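Local coordinates for terminal oxygenase component of carbazole (PDB 2DE6), which catalyses the angular dioxygenation of carbazole at C-9a and C-1, as the Rieske-type terminal oxygenase of carbazole 1,9a-dioxygenase, at the interface of chains A and B. Sequence-based numbering; all coordinates share one arbitrary frame. Chains: chain A/B, terminal oxygenase component of carbazole.

Contact 1: the interface of chains A and B. Residues chain A 177, 180, 183, 336, 340; chain B 72, 91-93.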
ATOM      1  N   ASN A 177      -0.214 -26.483   7.744  1.00 15.35           N
ATOM      2  CA  ASN A 177      -0.656 -26.801   9.097  1.00 16.36           C
ATOM      3  C   ASN A 177      -1.345 -28.161   9.093  1.00 16.58           C
ATOM      4  O   ASN A 177      -1.141 -28.983   9.988  1.00 17.89           O
ATOM      5  CB  ASN A 177      -1.640 -25.762   9.614  1.00 16.69           C
ATOM      6  CG  ASN A 177      -2.239 -26.165  10.945  1.00 20.05           C
ATOM      7  OD1 ASN A 177      -1.561 -26.153  11.975  1.00 23.62           O
ATOM      8  ND2 ASN A 177      -3.505 -26.549  10.929  1.00 21.36           N
ATOM      9  N   ASP A 180       1.249 -31.019   8.721  1.00 16.97           N
ATOM     10  CA  ASP A 180       2.306 -30.914   9.728  1.00 16.79           C
ATOM     11  C   ASP A 180       2.182 -32.015  10.790  1.00 17.32           C
ATOM     12  O   ASP A 180       1.300 -31.961  11.646  1.00 18.15           O
ATOM     13  CB  ASP A 180       2.177 -29.540  10.386  1.00 17.52           C
ATOM     14  CG  ASP A 180       3.350 -29.186  11.257  1.00 18.65           C
ATOM     15  OD1 ASP A 180       3.965 -30.098  11.847  1.00 19.21           O
ATOM     16  OD2 ASP A 180       3.640 -27.975  11.361  1.00 21.69           O
ATOM     17  N   HIS A 183       2.062 -30.688  14.490  1.00 14.16           N
ATOM     18  CA  HIS A 183       1.077 -29.698  14.910  1.00 15.35           C
ATOM     19  C   HIS A 183      -0.008 -30.326  15.787  1.00 16.28           C
ATOM     20  O   HIS A 183      -0.821 -29.628  16.394  1.00 17.45           O
ATOM     21  CB  HIS A 183       0.456 -28.994  13.691  1.00 16.44           C
ATOM     22  CG  HIS A 183      -0.795 -29.637  13.187  1.00 16.48           C
ATOM     23  ND1 HIS A 183      -0.791 -30.795  12.441  1.00 17.29           N
ATOM     24  CD2 HIS A 183      -2.096 -29.295  13.346  1.00 18.78           C
ATOM     25  CE1 HIS A 183      -2.036 -31.140  12.162  1.00 19.57           C
ATOM     26  NE2 HIS A 183      -2.846 -30.246  12.700  1.00 19.35           N
ATOM     27  N   ALA A 336      -4.462 -21.314  14.377  1.00 16.81           N
ATOM     28  CA  ALA A 336      -3.048 -21.642  14.211  1.00 17.23           C
ATOM     29  C   ALA A 336      -2.595 -21.048  12.873  1.00 16.79           C
ATOM     30  O   ALA A 336      -1.557 -20.395  12.788  1.00 17.15           O
ATOM     31  CB  ALA A 336      -2.848 -23.150  14.210  1.00 17.08           C
ATOM     32  N   MET A 340       0.272 -17.694  11.745  1.00 13.94           N
ATOM     33  CA  MET A 340       1.449 -17.717  10.865  1.00 13.30           C
ATOM     34  C   MET A 340       1.441 -16.620   9.796  1.00 13.06           C
ATOM     35  O   MET A 340       2.431 -16.419   9.098  1.00 13.11           O
ATOM     36  CB  MET A 340       1.577 -19.079  10.162  1.00 15.42           C
ATOM     37  CG  MET A 340       2.167 -20.194  11.023  1.00 16.08           C
ATOM     38  SD  MET A 340       2.563 -21.677  10.047  1.00 17.94           S
ATOM     39  CE  MET A 340       0.896 -22.218   9.667  1.00 16.12           C
TER
ATOM     40  N   ARG B  72       8.116 -21.456  13.157  1.00 11.85           N
ATOM     41  CA  ARG B  72       7.274 -20.927  12.090  1.00 13.03           C
ATOM     42  C   ARG B  72       6.883 -19.461  12.304  1.00 14.19           C
ATOM     43  O   ARG B  72       5.940 -18.967  11.690  1.00 15.51           O
ATOM     44  CB  ARG B  72       6.029 -21.807  11.905  1.00 13.62           C
ATOM     45  CG  ARG B  72       6.342 -23.295  11.633  1.00 16.06           C
ATOM     46  CD  ARG B  72       7.244 -23.486  10.414  1.00 17.31           C
ATOM     47  NE  ARG B  72       6.633 -22.940   9.209  1.00 17.58           N
ATOM     48  CZ  ARG B  72       5.676 -23.547   8.512  1.00 19.14           C
ATOM     49  NH1 ARG B  72       5.225 -24.735   8.893  1.00 19.31           N
ATOM     50  NH2 ARG B  72       5.154 -22.950   7.446  1.00 17.13           N
ATOM     51  N   TRP B  91       3.024 -22.667  21.837  1.00 13.33           N
ATOM     52  CA  TRP B  91       1.766 -23.400  21.758  1.00 14.53           C
ATOM     53  C   TRP B  91       1.581 -24.243  20.494  1.00 14.57           C
ATOM     54  O   TRP B  91       0.700 -25.099  20.448  1.00 15.06           O
ATOM     55  CB  TRP B  91       0.603 -22.411  21.835  1.00 14.50           C
ATOM     56  CG  TRP B  91       0.705 -21.346  20.786  1.00 15.07           C
ATOM     57  CD1 TRP B  91       1.263 -20.107  20.927  1.00 15.33           C
ATOM     58  CD2 TRP B  91       0.316 -21.457  19.411  1.00 16.74           C
ATOM     59  NE1 TRP B  91       1.248 -19.441  19.725  1.00 16.09           N
ATOM     60  CE2 TRP B  91       0.675 -20.245  18.777  1.00 17.23           C
ATOM     61  CE3 TRP B  91      -0.296 -22.464  18.650  1.00 15.46           C
ATOM     62  CZ2 TRP B  91       0.441 -20.011  17.414  1.00 17.66           C
ATOM     63  CZ3 TRP B  91      -0.527 -22.233  17.293  1.00 17.45           C
ATOM     64  CH2 TRP B  91      -0.157 -21.014  16.692  1.00 17.19           C
ATOM     65  N   TYR B  92       2.407 -24.004  19.480  1.00 13.84           N
ATOM     66  CA  TYR B  92       2.265 -24.704  18.202  1.00 15.48           C
ATOM     67  C   TYR B  92       2.918 -26.089  18.147  1.00 14.63           C
ATOM     68  O   TYR B  92       2.218 -27.095  18.041  1.00 16.42           O
ATOM     69  CB  TYR B  92       2.818 -23.812  17.083  1.00 15.49           C
ATOM     70  CG  TYR B  92       2.172 -24.000  15.726  1.00 15.69           C
ATOM     71  CD1 TYR B  92       1.312 -25.072  15.469  1.00 15.25           C
ATOM     72  CD2 TYR B  92       2.463 -23.124  14.679  1.00 16.11           C
ATOM     73  CE1 TYR B  92       0.758 -25.266  14.191  1.00 16.00           C
ATOM     74  CE2 TYR B  92       1.921 -23.308  13.407  1.00 16.74           C
ATOM     75  CZ  TYR B  92       1.074 -24.376  13.170  1.00 15.04           C
ATOM     76  OH  TYR B  92       0.552 -24.548  11.904  1.00 18.62           O
ATOM     77  N   HIS B  93       4.248 -26.144  18.204  1.00 14.84           N
ATOM     78  CA  HIS B  93       4.947 -27.425  18.170  1.00 13.79           C
ATOM     79  C   HIS B  93       5.786 -27.636  19.428  1.00 13.98           C
ATOM     80  O   HIS B  93       6.693 -28.464  19.453  1.00 16.32           O
ATOM     81  CB  HIS B  93       5.833 -27.533  16.919  1.00 14.40           C
ATOM     82  CG  HIS B  93       5.124 -27.184  15.647  1.00 14.77           C
ATOM     83  ND1 HIS B  93       5.052 -25.894  15.167  1.00 13.41           N
ATOM     84  CD2 HIS B  93       4.447 -27.952  14.760  1.00 14.69           C
ATOM     85  CE1 HIS B  93       4.365 -25.883  14.038  1.00 12.52           C
ATOM     86  NE2 HIS B  93       3.986 -27.119  13.768  1.00 13.93           N
TER
HETATM   87  O   HOH W   1       5.979 -26.776  10.767  1.00 19.86           O
HETATM   88  O   HOH W   2       2.374 -25.805   9.791  1.00 22.58           O
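The Rieske loop of chain B around B:Tyr92 and B:His93, with B:Arg72 from the neighbouring cluster-binding loop, meets the catalytic domain of chain A at helix 171-179, the 3-10 helix 181-187, helix 331-339 and the loop residue A:Met340. This is the electron-transfer junction of a Rieske oxygenase: B:His93 is a ligand of the [2Fe-2S] cluster in one subunit, A:His183 a ligand of the catalytic iron in the next, and A:Asp180 bridges them. Its OD2 accepts a hydrogen bond of 2.6 Å from B:His93 NE2, the imidazole nitrogen turned away from the cluster. The donor sits 42° out of the carboxylate plane and the bond is noticeably bent. The backbone oxygen A:Asp180 O takes A:His183 ND1 at 2.5 Å, nearly straight and in the ring plane, which fixes the rotation of that imidazole and leaves NE2 for iron. A short carboxylate suits this place because OD2 can accept the N-H of B:His93 and also bind two waters: water 1 leads to B:Arg72 NH1, water 2 to the phenol oxygen of B:Tyr92.

B:Tyr92 projects against chain A. A first torsion of -150°, which turns CG away from the backbone N, sets the ring against B:His93, whose CE1 lies over the ring centre, and sends OH to A:Asn177 OD1, 2.7 Å away. Tyrosine combines apolar ring edges with a hydroxyl donor, and the asparagine amide oxygen accepts it. The ring's CE1 side rests against A:His183 CB. Nearby, the small A:Ala336 lets the indole rim of B:Trp91 approach, CA to CH2 3.9 Å. Unbranched and polarisable, the A:Met340 thioether touches two flat groups: SD meets the B:Tyr92 ring edge in plane, 3.8 Å from CE2, and lies over the centre of the B:Arg72 guanidinium face, 3.9 Å from NH2.

Contact 2: the interface of chains A and B. Residues chain A 343, 352; chain B 68, 72-73, 383.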
ATOM      1  N   PHE A 343       4.413 -13.644   9.857  1.00 14.75           N
ATOM      2  CA  PHE A 343       5.756 -14.107   9.500  1.00 14.16           C
ATOM      3  C   PHE A 343       5.954 -14.297   8.001  1.00 13.86           C
ATOM      4  O   PHE A 343       7.041 -14.056   7.482  1.00 14.52           O
ATOM      5  CB  PHE A 343       6.048 -15.426  10.228  1.00 14.86           C
ATOM      6  CG  PHE A 343       7.494 -15.857  10.184  1.00 15.87           C
ATOM      7  CD1 PHE A 343       8.512 -14.997  10.588  1.00 17.61           C
ATOM      8  CD2 PHE A 343       7.827 -17.156   9.815  1.00 15.07           C
ATOM      9  CE1 PHE A 343       9.841 -15.431  10.635  1.00 16.80           C
ATOM     10  CE2 PHE A 343       9.149 -17.599   9.861  1.00 17.11           C
ATOM     11  CZ  PHE A 343      10.155 -16.739  10.272  1.00 15.36           C
ATOM     12  N   ASN A 352      13.452 -17.138   6.491  1.00 14.81           N
ATOM     13  CA  ASN A 352      13.849 -17.195   7.897  1.00 13.32           C
ATOM     14  C   ASN A 352      13.336 -18.312   8.809  1.00 13.74           C
ATOM     15  O   ASN A 352      13.827 -18.462   9.931  1.00 14.31           O
ATOM     16  CB  ASN A 352      13.562 -15.838   8.534  1.00 14.30           C
ATOM     17  CG  ASN A 352      14.330 -14.722   7.862  1.00 15.41           C
ATOM     18  OD1 ASN A 352      15.548 -14.797   7.722  1.00 18.73           O
ATOM     19  ND2 ASN A 352      13.624 -13.681   7.436  1.00 15.65           N
TER
ATOM     20  N   ARG B  68       8.387 -14.149  19.045  1.00 14.19           N
ATOM     21  CA  ARG B  68       8.298 -14.758  17.721  1.00 14.09           C
ATOM     22  C   ARG B  68       9.060 -16.070  17.747  1.00 13.40           C
ATOM     23  O   ARG B  68      10.291 -16.082  17.809  1.00 16.34           O
ATOM     24  CB  ARG B  68       8.882 -13.857  16.629  1.00 15.37           C
ATOM     25  CG  ARG B  68       8.582 -14.395  15.217  1.00 16.84           C
ATOM     26  CD  ARG B  68       9.147 -13.499  14.135  1.00 19.45           C
ATOM     27  NE  ARG B  68      10.602 -13.451  14.197  1.00 19.35           N
ATOM     28  CZ  ARG B  68      11.345 -12.494  13.651  1.00 20.49           C
ATOM     29  NH1 ARG B  68      10.768 -11.499  12.992  1.00 18.79           N
ATOM     30  NH2 ARG B  68      12.662 -12.522  13.787  1.00 21.93           N
ATOM     31  N   ARG B  72       8.116 -21.456  13.157  1.00 11.85           N
ATOM     32  CA  ARG B  72       7.274 -20.927  12.090  1.00 13.03           C
ATOM     33  C   ARG B  72       6.883 -19.461  12.304  1.00 14.19           C
ATOM     34  O   ARG B  72       5.940 -18.967  11.690  1.00 15.51           O
ATOM     35  CB  ARG B  72       6.029 -21.807  11.905  1.00 13.62           C
ATOM     36  CG  ARG B  72       6.342 -23.295  11.633  1.00 16.06           C
ATOM     37  CD  ARG B  72       7.244 -23.486  10.414  1.00 17.31           C
ATOM     38  NE  ARG B  72       6.633 -22.940   9.209  1.00 17.58           N
ATOM     39  CZ  ARG B  72       5.676 -23.547   8.512  1.00 19.14           C
ATOM     40  NH1 ARG B  72       5.225 -24.735   8.893  1.00 19.31           N
ATOM     41  NH2 ARG B  72       5.154 -22.950   7.446  1.00 17.13           N
ATOM     42  N   GLY B  73       7.608 -18.789  13.198  1.00 13.45           N
ATOM     43  CA  GLY B  73       7.399 -17.370  13.448  1.00 12.84           C
ATOM     44  C   GLY B  73       6.095 -16.861  14.035  1.00 14.02           C
ATOM     45  O   GLY B  73       5.717 -15.707  13.802  1.00 15.12           O
ATOM     46  N   SER B 383      12.521  -8.292  10.609  1.00 16.97           N
ATOM     47  CA  SER B 383      12.243  -9.597  10.011  1.00 17.34           C
ATOM     48  C   SER B 383      13.367 -10.616  10.187  1.00 16.80           C
ATOM     49  O   SER B 383      13.112 -11.809  10.368  1.00 18.56           O
ATOM     50  CB  SER B 383      11.935  -9.440   8.517  1.00 17.59           C
ATOM     51  OG  SER B 383      13.037  -8.877   7.827  1.00 19.72           O
TER
HETATM   52  O   HOH W   3       3.406 -14.944  12.260  1.00 15.71           O
HETATM   53  O   HOH W   4      14.544 -10.893   6.661  1.00 18.94           O
HETATM   54  O   HOH W   5      11.267 -13.185   8.562  1.00 20.67           O
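Two short helices of chain A, 341-345 and 349-352, face a loop of chain B carrying B:Arg68, B:Arg72 and B:Gly73, and the end of its C-terminal helix 379-383. The chain B loop belongs to the Rieske [2Fe-2S] domain, whose first cluster-binding motif, CXH, is formed by B:Cys69 and B:His71, so the contact lies just beside the metal ligands. A:Phe343 is the chief apolar element, its flat ring suited to lying on bare backbone. Its chi1 of -168° swings the ring away from the backbone N and lays one face against B:Gly73, whose CA stands 3.7 Å from the ring centroid in a CH-pi contact offset toward the rim. Glycine suits this place because it has no side chain to hold the ring off and readily adopts the positive phi, 65°, found here. At the ring's CD2 side lies the backbone carbonyl of B:Arg72. B:Arg68 packs its long methylene chain at the other side, B:Arg68 CD 3.9 Å from A:Phe343 CD1, then bends at chi3 and carries its guanidinium farther out, inclined 49° to the ring.

Water supplies polar links around this apolar contact. Water 3 joins A:Phe343 N to B:Gly73 O. Farther along, A:Asn352 ND2, an amide nitrogen able to bond two waters, reaches B:Ser383 through both: water 5, at 2.7 Å from ND2, leads to the backbone O, and water 4 to the small serine hydroxyl, OG lying 2.8 Å from that water.

Contact 1 and contact 2 lie side by side, the centres of their C-alpha atoms about 12 Å apart, and share B:Arg72: its side chain serves contact 1 and its backbone carbonyl contact 2. On chain A the two are joined in sequence, since A:Met340 directly precedes helix 341-345. The Rieske domain of one subunit is thus held at neighbouring points on the next, which should steady the cluster relative to the catalytic iron across the subunit boundary. This is in keeping with a homotrimeric family in which each cluster passes its electrons across one boundary to the neighbouring subunit's iron, three such boundaries closing the trimer.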